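Side-chain contacts in 1,3-alpha-isomaltosidase (Kribbella flavida DSM 17836, PDB 5X3I), which hydrolyses the alpha-1,3-glucosidic linkages of the cyclic tetrasaccharide cyclobis-(1-6)-alpha-nigerosyl inside the cell, yielding isomaltose: residues 338-343 against 404-409; 394-399 against 428-433; 359-364 against 456-461; 297-302 against 638-643. The protein carries 1 engineered substitution. One frame throughout, in Å; residues are numbered along the deposited sequence.

In the fold
Contact 4 opens and ends the series: 297-302, the lead-in to the first barrel strand, meets 638-643 on helix 622-650, closing a loop of 335 residues in which the other three are nested. Next along the chain comes 338-343, which contact 1 joins to the start of helix 404-415. Contact 3 ties 359-364 to helix 457-461; it crosses contact 1 and encloses contact 2, where the loop after strand 388-393 meets 428-433. Contacts 1 and 2 also cross. Contact 1 touches both neighbours, through E339 to K398 on one hand and through Q405 to H359 and T343 to Y458 on the other. Contact 4 stands apart, its centre at least 30 Å from theirs.

Contact 1 of 4, residues 338-343 against 404-409; sequences DEQGIT and GQVAAD
A single water does the polar work between Q340 and V406: it donates to Q340 OE1 at 2.6 Å and accepts from the backbone N of V406 at 3.0 Å, so an amide oxygen from the loop reaches an N-H in the first turn of the helix at one remove. The rest of the contact is V406 itself. Its side chain crosses that of Q340 at about a right angle, with CG1 3.4 Å from Q340 OE1 and CB 4.0 Å from Q340 CB. The other branch, CG2, lies opposite the backbone N across the CA-CB bond and comes to 4.0 Å from the N of G341, close over the peptide that joins Q340 to G341. The backbones come closest here, with 5.0 Å between the CA atoms of G341 and V406.

D338 helps to hold the bend of the loop. Its OD1 forms an Asx turn by accepting from the N of Q340 at 2.7 Å, from above the carboxylate plane, and it also takes the N of I342, nearly in plane on the syn side. Two backbone donors on one oxygen thus steady the part of the loop that carries Q340 and G341 to the helix. On the helix, Q405 NE2 bonds to D409 OD1 at 2.7 Å, while Q405 OE1 accepts from H359 NE2 and the N of T353. The 338-343 loop, following strand 330-333, is thus laid against the start of helix 404-415, with K398 from the loop after strand 388-393 bonded to the carbonyl of E339.

Contact 2 of 4, residues 394-399 against 428-433; sequences IPLQKT and YRNRGW
In this TIM barrel the loop leaving strand 388-393 runs toward helix 404-415, and here L396 and T399 of that loop meet N430 and R429 of the segment that follows the helix. L396 lies near the catalytic end of the barrel: its side chain is about 8 Å from that of E474, an active-site residue by similarity, and about 9 Å from that of A471, an engineered alanine at the inferred nucleophile position. L396 CD1 packs against N430 ND2 at 3.8 Å, the two side chains crossing at about a right angle; that same ND2 donates to the carbonyl of F435.

At the other end, R429 NH2 gives a weak hydrogen bond to T399 OG1, 3.2 Å long with an angle of 153° at the hydrogen. The hydroxyl sits at the guanidinium edge, near its plane. Bends at chi2 (-72°) and chi3 (-75°) fold the arginine back so that its end comes nearer T399, and T399 CG2 lies 4.0 Å from R429 NE.

R429 NE and T399 OG1 both bond to the carbonyl of Q437. A leucine in place of R429 would probably leave that carbonyl with one partner fewer and T399 without its weak guanidinium bond. The chemistry is therefore that of a shared acceptor: Q437 fixes arginine and threonine together, and their direct bond is secondary.

Contact 3 of 4, residues 359-364 against 456-461; sequences HRAEDF and RRYLVE
Y458 carries this contact, with F364 and A361 as its main partners. Its ring forms an offset stack with that of F364, the centroids 4.9 Å apart and the planes at 30°. F364 CE2 does the touching: it lies over one face of the tyrosine, toward the rim, 3.5 Å from Y458 CZ. L459 CG lies over the opposite face, so the ring is held between the phenylalanine and its own neighbour in the helix. With Y458 CG between the backbone N and the carbonyl carbon, chi1 77°, the ring is put where F364 can stack on it. Nearer the backbones, Y458 CB meets A361 CB at 4.2 Å.

The tyrosine hydroxyl bonds to the carbonyl of T343, beyond both segments. At the backbone, a water donates to H359 O at 2.7 Å and accepts from Y458 N at 3.1 Å, satisfying an N-H in the first turn of the helix. D363 OD2 braces the loop, taking H359 ND1 at 2.8 Å and the N of R360 from opposite faces of its plane.

The arrangement is an aromatic cluster, enlarged by Y350 set edge-to-face with H359 and F364, which packs an excursion of the TIM-barrel domain onto helix 457-461.

Contact 4 of 4, residues 297-302 against 638-643; sequences WVFRLW and PYLTEQ
L640 meets F299 face on: its CB stands over the centre of the phenylalanine ring, 3.7 Å from the centroid and only 10° off the ring normal, a CH-pi contact. Y639, which precedes it on helix 622-650, bonds through OH to the carbonyl of L677 and the N of E680. At L640 the beta carbon thus takes the ring, while the delta branch CD1 lies by the root of the ring, 4.0 Å from F299 CB. F299 CG lies beside its own backbone N and anti to its carbonyl carbon (chi1 -69°), which sends the ring out from the 3-10 turn to the helix. Its opposite face is filled by V298 CG2, 4.1 Å above the plane, so the ring is sandwiched between valine and leucine. Trimming F299 to an alanine would probably open a gap between V298 and L640 and strip the leucine of its CH-pi partner.

One residue on, T641 adds a lighter touch, with OG1 3.9 Å from F299 CD2; that hydroxyl is bonded to the carbonyl of V637, a turn back in the helix. Q643, at the end of the segment, bonds through OE1 to the N of D679.

Within the first segment, W302 NE1 donates to V298 O at 2.9 Å and so ties the 3-10 turn to the start of strand 302-304. R633 and E634 of the same helix as L640 hold the carbonyl of F299 and the guanidinium of R300. Helix 622-650 therefore packs on the entry to the first barrel strand, beside strand 591-593, where W302 pairs with M592.

Contact 1 of 4, residues 338-343 against 404-409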
# COMPACT_ATOMS: atom_id res chain seq x y z
N ASP A 338 13.74 -14.59 14.14
CA ASP A 338 15.20 -14.60 14.16
C ASP A 338 15.81 -13.42 13.41
O ASP A 338 17.01 -13.26 13.39
CB ASP A 338 15.74 -15.92 13.58
CG ASP A 338 15.29 -16.19 12.14
OD1 ASP A 338 14.82 -15.28 11.43
OD2 ASP A 338 15.41 -17.35 11.72
N GLU A 339 14.97 -12.64 12.74
CA GLU A 339 15.42 -11.53 11.92
C GLU A 339 16.39 -12.00 10.84
O GLU A 339 17.22 -11.24 10.37
CB GLU A 339 16.07 -10.42 12.76
CG GLU A 339 15.15 -9.76 13.79
CD GLU A 339 13.91 -9.14 13.16
OE1 GLU A 339 13.90 -8.88 11.94
OE2 GLU A 339 12.94 -8.91 13.90
N GLN A 340 16.28 -13.26 10.44
CA GLN A 340 17.06 -13.72 9.31
C GLN A 340 16.10 -14.22 8.23
O GLN A 340 15.78 -13.48 7.32
CB GLN A 340 18.07 -14.78 9.74
CG GLN A 340 19.17 -14.19 10.64
CD GLN A 340 20.34 -15.12 10.91
OE1 GLN A 340 20.48 -16.18 10.31
NE2 GLN A 340 21.19 -14.71 11.84
N GLY A 341 15.57 -15.39 8.41
CA GLY A 341 14.55 -15.88 7.53
C GLY A 341 13.14 -15.34 7.75
O GLY A 341 12.36 -15.42 6.88
N ILE A 342 12.87 -14.83 8.95
CA ILE A 342 11.58 -14.30 9.32
C ILE A 342 10.50 -15.36 9.17
O ILE A 342 9.42 -15.09 8.73
CB ILE A 342 11.18 -13.03 8.55
CG1 ILE A 342 12.39 -12.22 8.11
CG2 ILE A 342 10.23 -12.17 9.34
CD1 ILE A 342 13.19 -11.56 9.20
N THR A 343 10.83 -16.58 9.53
CA THR A 343 9.89 -17.66 9.57
C THR A 343 10.15 -18.55 10.77
O THR A 343 9.60 -19.59 10.88
CB THR A 343 9.85 -18.44 8.23
OG1 THR A 343 8.74 -19.32 8.21
CG2 THR A 343 11.12 -19.21 8.05
N GLY A 404 23.77 -20.71 8.03
CA GLY A 404 22.49 -20.85 8.70
C GLY A 404 21.36 -21.23 7.77
O GLY A 404 21.55 -21.41 6.57
N GLN A 405 20.17 -21.37 8.34
CA GLN A 405 18.99 -21.71 7.57
C GLN A 405 18.70 -20.68 6.48
O GLN A 405 18.28 -21.03 5.39
CB GLN A 405 17.77 -21.82 8.47
CG GLN A 405 16.60 -22.43 7.75
CD GLN A 405 16.87 -23.87 7.39
OE1 GLN A 405 17.14 -24.69 8.27
NE2 GLN A 405 16.82 -24.19 6.10
N VAL A 406 18.94 -19.41 6.80
CA VAL A 406 18.63 -18.34 5.86
C VAL A 406 19.47 -18.49 4.58
O VAL A 406 18.96 -18.26 3.49
CB VAL A 406 18.85 -16.95 6.51
CG1 VAL A 406 20.31 -16.73 6.91
CG2 VAL A 406 18.35 -15.85 5.59
N ALA A 407 20.73 -18.90 4.72
CA ALA A 407 21.61 -19.08 3.57
C ALA A 407 21.27 -20.35 2.81
O ALA A 407 21.31 -20.37 1.58
CB ALA A 407 23.07 -19.12 4.01
N ALA A 408 20.93 -21.41 3.54
CA ALA A 408 20.51 -22.64 2.91
C ALA A 408 19.26 -22.42 2.06
O ALA A 408 19.16 -22.95 0.97
CB ALA A 408 20.25 -23.72 3.95
N ASP A 409 18.31 -21.64 2.57
CA ASP A 409 17.06 -21.39 1.86
C ASP A 409 17.27 -20.51 0.62
O ASP A 409 16.67 -20.74 -0.42
CB ASP A 409 16.02 -20.76 2.79
CG ASP A 409 15.51 -21.74 3.87
OD1 ASP A 409 15.93 -22.91 3.87
OD2 ASP A 409 14.67 -21.35 4.71
O HOH W 1 19.40 -18.45 9.62

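Contact 2 of 4, residues 394-399 against 428-433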
# COMPACT_ATOMS: atom_id res chain seq x y z
N ILE A 394 7.49 -10.53 5.52
CA ILE A 394 8.03 -9.75 4.41
C ILE A 394 8.37 -10.74 3.28
O ILE A 394 8.86 -11.82 3.55
CB ILE A 394 9.28 -8.93 4.86
CG1 ILE A 394 9.77 -7.98 3.77
CG2 ILE A 394 10.39 -9.85 5.35
CD1 ILE A 394 8.98 -6.70 3.67
N PRO A 395 8.12 -10.36 2.01
CA PRO A 395 8.42 -11.32 0.94
C PRO A 395 9.84 -11.17 0.42
O PRO A 395 10.04 -10.84 -0.75
CB PRO A 395 7.40 -10.95 -0.14
CG PRO A 395 7.27 -9.46 0.03
CD PRO A 395 7.40 -9.18 1.51
N LEU A 396 10.81 -11.39 1.30
CA LEU A 396 12.22 -11.22 1.00
C LEU A 396 13.06 -12.25 1.73
O LEU A 396 12.80 -12.54 2.90
CB LEU A 396 12.70 -9.82 1.39
CG LEU A 396 12.10 -8.65 0.61
CD1 LEU A 396 12.50 -7.32 1.25
CD2 LEU A 396 12.55 -8.72 -0.83
N GLN A 397 14.05 -12.78 1.05
CA GLN A 397 15.00 -13.71 1.63
C GLN A 397 16.39 -13.08 1.68
O GLN A 397 17.02 -12.91 0.64
CB GLN A 397 15.03 -15.00 0.82
CG GLN A 397 15.83 -16.11 1.46
CD GLN A 397 15.11 -16.71 2.66
OE1 GLN A 397 13.92 -16.53 2.81
NE2 GLN A 397 15.85 -17.39 3.52
N LYS A 398 16.85 -12.77 2.88
CA LYS A 398 18.13 -12.10 3.08
C LYS A 398 19.28 -12.91 2.50
O LYS A 398 19.36 -14.12 2.69
CB LYS A 398 18.38 -11.85 4.57
CG LYS A 398 17.47 -10.81 5.20
CD LYS A 398 17.96 -10.45 6.58
CE LYS A 398 17.02 -9.48 7.27
NZ LYS A 398 17.50 -9.10 8.61
N THR A 399 20.11 -12.24 1.72
CA THR A 399 21.33 -12.83 1.17
C THR A 399 22.63 -12.48 1.90
O THR A 399 23.68 -12.97 1.55
CB THR A 399 21.48 -12.41 -0.29
OG1 THR A 399 21.45 -10.98 -0.37
CG2 THR A 399 20.34 -12.98 -1.09
N TYR A 428 16.94 -11.81 -9.05
CA TYR A 428 16.76 -10.40 -8.70
C TYR A 428 17.18 -10.13 -7.27
O TYR A 428 16.88 -10.91 -6.38
CB TYR A 428 15.30 -9.99 -8.89
CG TYR A 428 15.01 -8.59 -8.42
CD1 TYR A 428 15.46 -7.49 -9.14
CD2 TYR A 428 14.29 -8.36 -7.25
CE1 TYR A 428 15.20 -6.21 -8.71
CE2 TYR A 428 14.03 -7.09 -6.82
CZ TYR A 428 14.49 -6.01 -7.55
OH TYR A 428 14.23 -4.74 -7.13
N ARG A 429 17.87 -9.04 -7.03
CA ARG A 429 18.24 -8.58 -5.72
C ARG A 429 17.60 -7.27 -5.33
O ARG A 429 17.64 -6.31 -6.03
CB ARG A 429 19.74 -8.44 -5.60
CG ARG A 429 20.56 -9.53 -6.22
CD ARG A 429 20.51 -10.81 -5.48
NE ARG A 429 21.30 -10.78 -4.28
CZ ARG A 429 22.55 -11.21 -4.19
NH1 ARG A 429 23.12 -11.65 -5.26
NH2 ARG A 429 23.22 -11.17 -3.07
N ASN A 430 17.00 -7.27 -4.17
CA ASN A 430 16.34 -6.11 -3.63
C ASN A 430 17.21 -4.87 -3.76
O ASN A 430 18.28 -4.80 -3.26
CB ASN A 430 15.92 -6.33 -2.18
CG ASN A 430 14.96 -5.28 -1.67
OD1 ASN A 430 14.19 -4.74 -2.38
ND2 ASN A 430 15.00 -5.06 -0.43
N ARG A 431 16.72 -3.96 -4.57
CA ARG A 431 17.46 -2.84 -5.10
C ARG A 431 17.05 -1.79 -4.18
O ARG A 431 17.16 -0.66 -4.49
CB ARG A 431 17.00 -2.45 -6.51
CG ARG A 431 17.74 -3.11 -7.64
CD ARG A 431 16.81 -3.57 -8.72
NE ARG A 431 16.70 -2.71 -9.88
CZ ARG A 431 16.85 -3.16 -11.13
NH1 ARG A 431 17.13 -4.43 -11.36
NH2 ARG A 431 16.72 -2.35 -12.17
N GLY A 432 16.57 -2.22 -3.02
CA GLY A 432 15.91 -1.40 -2.07
C GLY A 432 16.98 -0.94 -1.19
O GLY A 432 18.11 -1.34 -1.37
N TRP A 433 16.59 -0.08 -0.26
CA TRP A 433 17.47 0.46 0.77
C TRP A 433 17.59 -0.30 2.09
O TRP A 433 18.69 -0.31 2.65
CB TRP A 433 17.21 1.92 1.02
CG TRP A 433 18.06 2.61 0.17
CD1 TRP A 433 19.38 2.86 0.36
CD2 TRP A 433 17.74 3.03 -1.14
NE1 TRP A 433 19.89 3.49 -0.73
CE2 TRP A 433 18.89 3.61 -1.67
CE3 TRP A 433 16.57 3.02 -1.90
CZ2 TRP A 433 18.91 4.17 -2.93
CZ3 TRP A 433 16.60 3.57 -3.14
CH2 TRP A 433 17.75 4.13 -3.65

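Contact 3 of 4, residues 359-364 against 456-461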
# COMPACT_ATOMS: atom_id res chain seq x y z
N HIS A 359 10.73 -26.59 8.03
CA HIS A 359 10.80 -27.25 9.35
C HIS A 359 9.44 -27.69 9.87
O HIS A 359 8.43 -27.05 9.58
CB HIS A 359 11.43 -26.35 10.40
CG HIS A 359 12.90 -26.16 10.22
ND1 HIS A 359 13.82 -27.12 10.57
CD2 HIS A 359 13.61 -25.12 9.73
CE1 HIS A 359 15.04 -26.69 10.29
NE2 HIS A 359 14.94 -25.47 9.78
N ARG A 360 9.39 -28.80 10.59
CA ARG A 360 8.20 -29.10 11.37
C ARG A 360 8.34 -28.48 12.76
O ARG A 360 9.43 -28.07 13.15
CB ARG A 360 7.99 -30.61 11.46
CG ARG A 360 8.51 -31.39 10.25
CD ARG A 360 8.44 -32.90 10.47
NE ARG A 360 7.09 -33.43 10.30
CZ ARG A 360 6.65 -34.56 10.84
NH1 ARG A 360 7.45 -35.30 11.60
NH2 ARG A 360 5.40 -34.94 10.62
N ALA A 361 7.27 -28.53 13.55
CA ALA A 361 7.25 -27.85 14.84
C ALA A 361 8.23 -28.49 15.82
O ALA A 361 8.90 -27.82 16.59
CB ALA A 361 5.85 -27.86 15.43
N GLU A 362 8.33 -29.81 15.74
CA GLU A 362 9.14 -30.56 16.67
C GLU A 362 10.65 -30.39 16.41
O GLU A 362 11.45 -30.83 17.21
CB GLU A 362 8.75 -32.05 16.64
CG GLU A 362 8.91 -32.71 15.28
CD GLU A 362 7.66 -32.63 14.41
OE1 GLU A 362 6.78 -31.76 14.64
OE2 GLU A 362 7.57 -33.46 13.47
N ASP A 363 11.02 -29.76 15.30
CA ASP A 363 12.43 -29.43 15.05
C ASP A 363 12.96 -28.43 16.06
O ASP A 363 14.16 -28.34 16.27
CB ASP A 363 12.64 -28.84 13.65
CG ASP A 363 12.24 -29.77 12.52
OD1 ASP A 363 12.04 -30.98 12.73
OD2 ASP A 363 12.16 -29.27 11.39
N PHE A 364 12.07 -27.65 16.66
CA PHE A 364 12.47 -26.48 17.43
C PHE A 364 12.47 -26.72 18.94
O PHE A 364 11.55 -27.33 19.48
CB PHE A 364 11.56 -25.29 17.11
CG PHE A 364 11.60 -24.85 15.66
CD1 PHE A 364 12.73 -24.22 15.15
CD2 PHE A 364 10.51 -25.07 14.83
CE1 PHE A 364 12.77 -23.82 13.82
CE2 PHE A 364 10.55 -24.66 13.50
CZ PHE A 364 11.67 -24.04 12.99
N ARG A 456 6.21 -21.50 6.87
CA ARG A 456 5.38 -20.88 7.90
C ARG A 456 4.25 -21.80 8.42
O ARG A 456 3.53 -21.43 9.35
CB ARG A 456 4.77 -19.59 7.37
CG ARG A 456 5.74 -18.42 7.18
CD ARG A 456 6.58 -18.50 5.91
NE ARG A 456 7.39 -17.30 5.79
CZ ARG A 456 8.47 -17.15 5.03
NH1 ARG A 456 8.90 -18.14 4.25
NH2 ARG A 456 9.11 -16.00 5.06
N ARG A 457 4.09 -22.97 7.81
CA ARG A 457 2.93 -23.81 8.09
C ARG A 457 2.81 -24.18 9.57
O ARG A 457 1.71 -24.13 10.13
CB ARG A 457 2.94 -25.08 7.23
CG ARG A 457 1.76 -26.02 7.48
CD ARG A 457 1.64 -27.11 6.42
NE ARG A 457 1.38 -26.52 5.12
CZ ARG A 457 0.19 -26.09 4.71
NH1 ARG A 457 -0.87 -26.21 5.50
NH2 ARG A 457 0.07 -25.54 3.51
N TYR A 458 3.92 -24.53 10.21
CA TYR A 458 3.89 -24.91 11.62
C TYR A 458 3.42 -23.75 12.52
O TYR A 458 2.89 -23.99 13.60
CB TYR A 458 5.26 -25.41 12.09
CG TYR A 458 6.26 -24.31 12.35
CD1 TYR A 458 6.93 -23.70 11.30
CD2 TYR A 458 6.54 -23.89 13.64
CE1 TYR A 458 7.85 -22.70 11.53
CE2 TYR A 458 7.46 -22.88 13.88
CZ TYR A 458 8.11 -22.28 12.81
OH TYR A 458 9.02 -21.28 13.03
N LEU A 459 3.57 -22.52 12.05
CA LEU A 459 3.12 -21.37 12.83
C LEU A 459 1.60 -21.35 12.94
O LEU A 459 1.06 -21.02 13.99
CB LEU A 459 3.61 -20.05 12.23
CG LEU A 459 5.12 -19.84 12.13
CD1 LEU A 459 5.43 -18.71 11.15
CD2 LEU A 459 5.73 -19.53 13.51
N VAL A 460 0.92 -21.70 11.85
CA VAL A 460 -0.54 -21.80 11.87
C VAL A 460 -1.05 -23.15 12.43
O VAL A 460 -2.01 -23.17 13.17
CB VAL A 460 -1.15 -21.58 10.47
CG1 VAL A 460 -2.64 -21.54 10.56
CG2 VAL A 460 -0.67 -20.26 9.88
N GLU A 461 -0.41 -24.25 12.06
CA GLU A 461 -0.94 -25.57 12.43
C GLU A 461 -0.57 -25.98 13.87
O GLU A 461 -1.41 -26.51 14.59
CB GLU A 461 -0.48 -26.62 11.42
CG GLU A 461 -1.12 -26.39 10.06
CD GLU A 461 -0.92 -27.52 9.07
OE1 GLU A 461 -0.22 -28.50 9.38
OE2 GLU A 461 -1.46 -27.40 7.95
O HOH W 2 6.25 -25.73 8.58

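Contact 4 of 4, residues 297-302 against 638-643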
# COMPACT_ATOMS: atom_id res chain seq x y z
N TRP A 297 -14.28 -11.11 14.61
CA TRP A 297 -13.25 -10.62 15.53
C TRP A 297 -12.31 -9.58 14.92
O TRP A 297 -11.67 -8.84 15.66
CB TRP A 297 -12.41 -11.78 16.12
CG TRP A 297 -11.59 -12.61 15.15
CD1 TRP A 297 -11.90 -13.85 14.67
CD2 TRP A 297 -10.31 -12.28 14.59
NE1 TRP A 297 -10.91 -14.31 13.84
CE2 TRP A 297 -9.92 -13.36 13.77
CE3 TRP A 297 -9.46 -11.18 14.70
CZ2 TRP A 297 -8.72 -13.37 13.07
CZ3 TRP A 297 -8.26 -11.20 14.00
CH2 TRP A 297 -7.91 -12.28 13.20
N VAL A 298 -12.23 -9.49 13.59
CA VAL A 298 -11.36 -8.48 12.97
C VAL A 298 -11.86 -7.08 13.29
O VAL A 298 -11.11 -6.11 13.21
CB VAL A 298 -11.22 -8.64 11.42
CG1 VAL A 298 -10.79 -10.04 11.06
CG2 VAL A 298 -12.50 -8.24 10.69
N PHE A 299 -13.12 -6.98 13.71
CA PHE A 299 -13.68 -5.68 14.03
C PHE A 299 -13.39 -5.20 15.45
O PHE A 299 -13.80 -4.11 15.83
CB PHE A 299 -15.18 -5.69 13.78
CG PHE A 299 -15.53 -5.77 12.33
CD1 PHE A 299 -15.11 -4.78 11.45
CD2 PHE A 299 -16.27 -6.83 11.84
CE1 PHE A 299 -15.42 -4.85 10.11
CE2 PHE A 299 -16.59 -6.89 10.49
CZ PHE A 299 -16.17 -5.90 9.63
N ARG A 300 -12.66 -5.99 16.22
CA ARG A 300 -12.25 -5.53 17.54
C ARG A 300 -10.96 -4.71 17.44
O ARG A 300 -10.37 -4.62 16.37
CB ARG A 300 -12.05 -6.72 18.48
CG ARG A 300 -13.29 -7.61 18.60
CD ARG A 300 -13.04 -8.74 19.56
NE ARG A 300 -12.84 -8.27 20.92
CZ ARG A 300 -12.42 -9.03 21.92
NH1 ARG A 300 -12.13 -10.31 21.70
NH2 ARG A 300 -12.29 -8.52 23.14
N LEU A 301 -10.51 -4.16 18.56
CA LEU A 301 -9.31 -3.33 18.54
C LEU A 301 -8.07 -4.17 18.28
O LEU A 301 -7.89 -5.24 18.88
CB LEU A 301 -9.16 -2.56 19.85
CG LEU A 301 -7.82 -1.85 20.05
CD1 LEU A 301 -7.61 -0.75 19.00
CD2 LEU A 301 -7.70 -1.27 21.47
N TRP A 302 -7.24 -3.70 17.36
CA TRP A 302 -5.93 -4.28 17.09
C TRP A 302 -4.83 -3.51 17.81
O TRP A 302 -4.71 -2.29 17.63
CB TRP A 302 -5.63 -4.30 15.58
CG TRP A 302 -6.49 -5.18 14.75
CD1 TRP A 302 -7.86 -5.22 14.73
CD2 TRP A 302 -6.05 -6.15 13.80
NE1 TRP A 302 -8.28 -6.15 13.83
CE2 TRP A 302 -7.20 -6.74 13.24
CE3 TRP A 302 -4.79 -6.57 13.36
CZ2 TRP A 302 -7.13 -7.72 12.26
CZ3 TRP A 302 -4.72 -7.55 12.38
CH2 TRP A 302 -5.88 -8.12 11.85
N PRO A 638 -21.42 -6.57 16.22
CA PRO A 638 -22.50 -7.18 15.43
C PRO A 638 -23.00 -6.30 14.27
O PRO A 638 -23.33 -6.83 13.22
CB PRO A 638 -23.62 -7.39 16.47
CG PRO A 638 -22.88 -7.50 17.78
CD PRO A 638 -21.75 -6.53 17.66
N TYR A 639 -23.08 -4.99 14.47
CA TYR A 639 -23.46 -4.08 13.39
C TYR A 639 -22.46 -4.15 12.23
O TYR A 639 -22.85 -4.35 11.09
CB TYR A 639 -23.56 -2.65 13.90
CG TYR A 639 -23.82 -1.63 12.80
CD1 TYR A 639 -25.08 -1.52 12.21
CD2 TYR A 639 -22.81 -0.79 12.34
CE1 TYR A 639 -25.32 -0.60 11.21
CE2 TYR A 639 -23.05 0.14 11.33
CZ TYR A 639 -24.31 0.23 10.77
OH TYR A 639 -24.56 1.14 9.77
N LEU A 640 -21.18 -4.01 12.56
CA LEU A 640 -20.12 -4.03 11.55
C LEU A 640 -20.15 -5.33 10.77
O LEU A 640 -20.04 -5.32 9.55
CB LEU A 640 -18.74 -3.83 12.20
CG LEU A 640 -18.51 -2.41 12.72
CD1 LEU A 640 -17.37 -2.34 13.71
CD2 LEU A 640 -18.26 -1.45 11.55
N THR A 641 -20.34 -6.43 11.48
CA THR A 641 -20.41 -7.75 10.87
C THR A 641 -21.58 -7.83 9.87
O THR A 641 -21.42 -8.33 8.77
CB THR A 641 -20.57 -8.86 11.95
OG1 THR A 641 -19.46 -8.83 12.86
CG2 THR A 641 -20.65 -10.21 11.31
N GLU A 642 -22.75 -7.35 10.27
CA GLU A 642 -23.88 -7.38 9.38
C GLU A 642 -23.64 -6.48 8.17
O GLU A 642 -23.91 -6.85 7.05
CB GLU A 642 -25.17 -6.96 10.08
CG GLU A 642 -26.36 -7.10 9.19
CD GLU A 642 -27.67 -6.93 9.93
OE1 GLU A 642 -27.92 -5.84 10.47
OE2 GLU A 642 -28.43 -7.90 9.97
N GLN A 643 -23.14 -5.28 8.43
CA GLN A 643 -22.90 -4.30 7.37
C GLN A 643 -21.80 -4.78 6.40
O GLN A 643 -21.92 -4.57 5.19
CB GLN A 643 -22.53 -2.95 7.98
CG GLN A 643 -23.71 -2.27 8.66
CD GLN A 643 -24.90 -2.07 7.73
OE1 GLN A 643 -24.74 -1.72 6.56
NE2 GLN A 643 -26.10 -2.31 8.24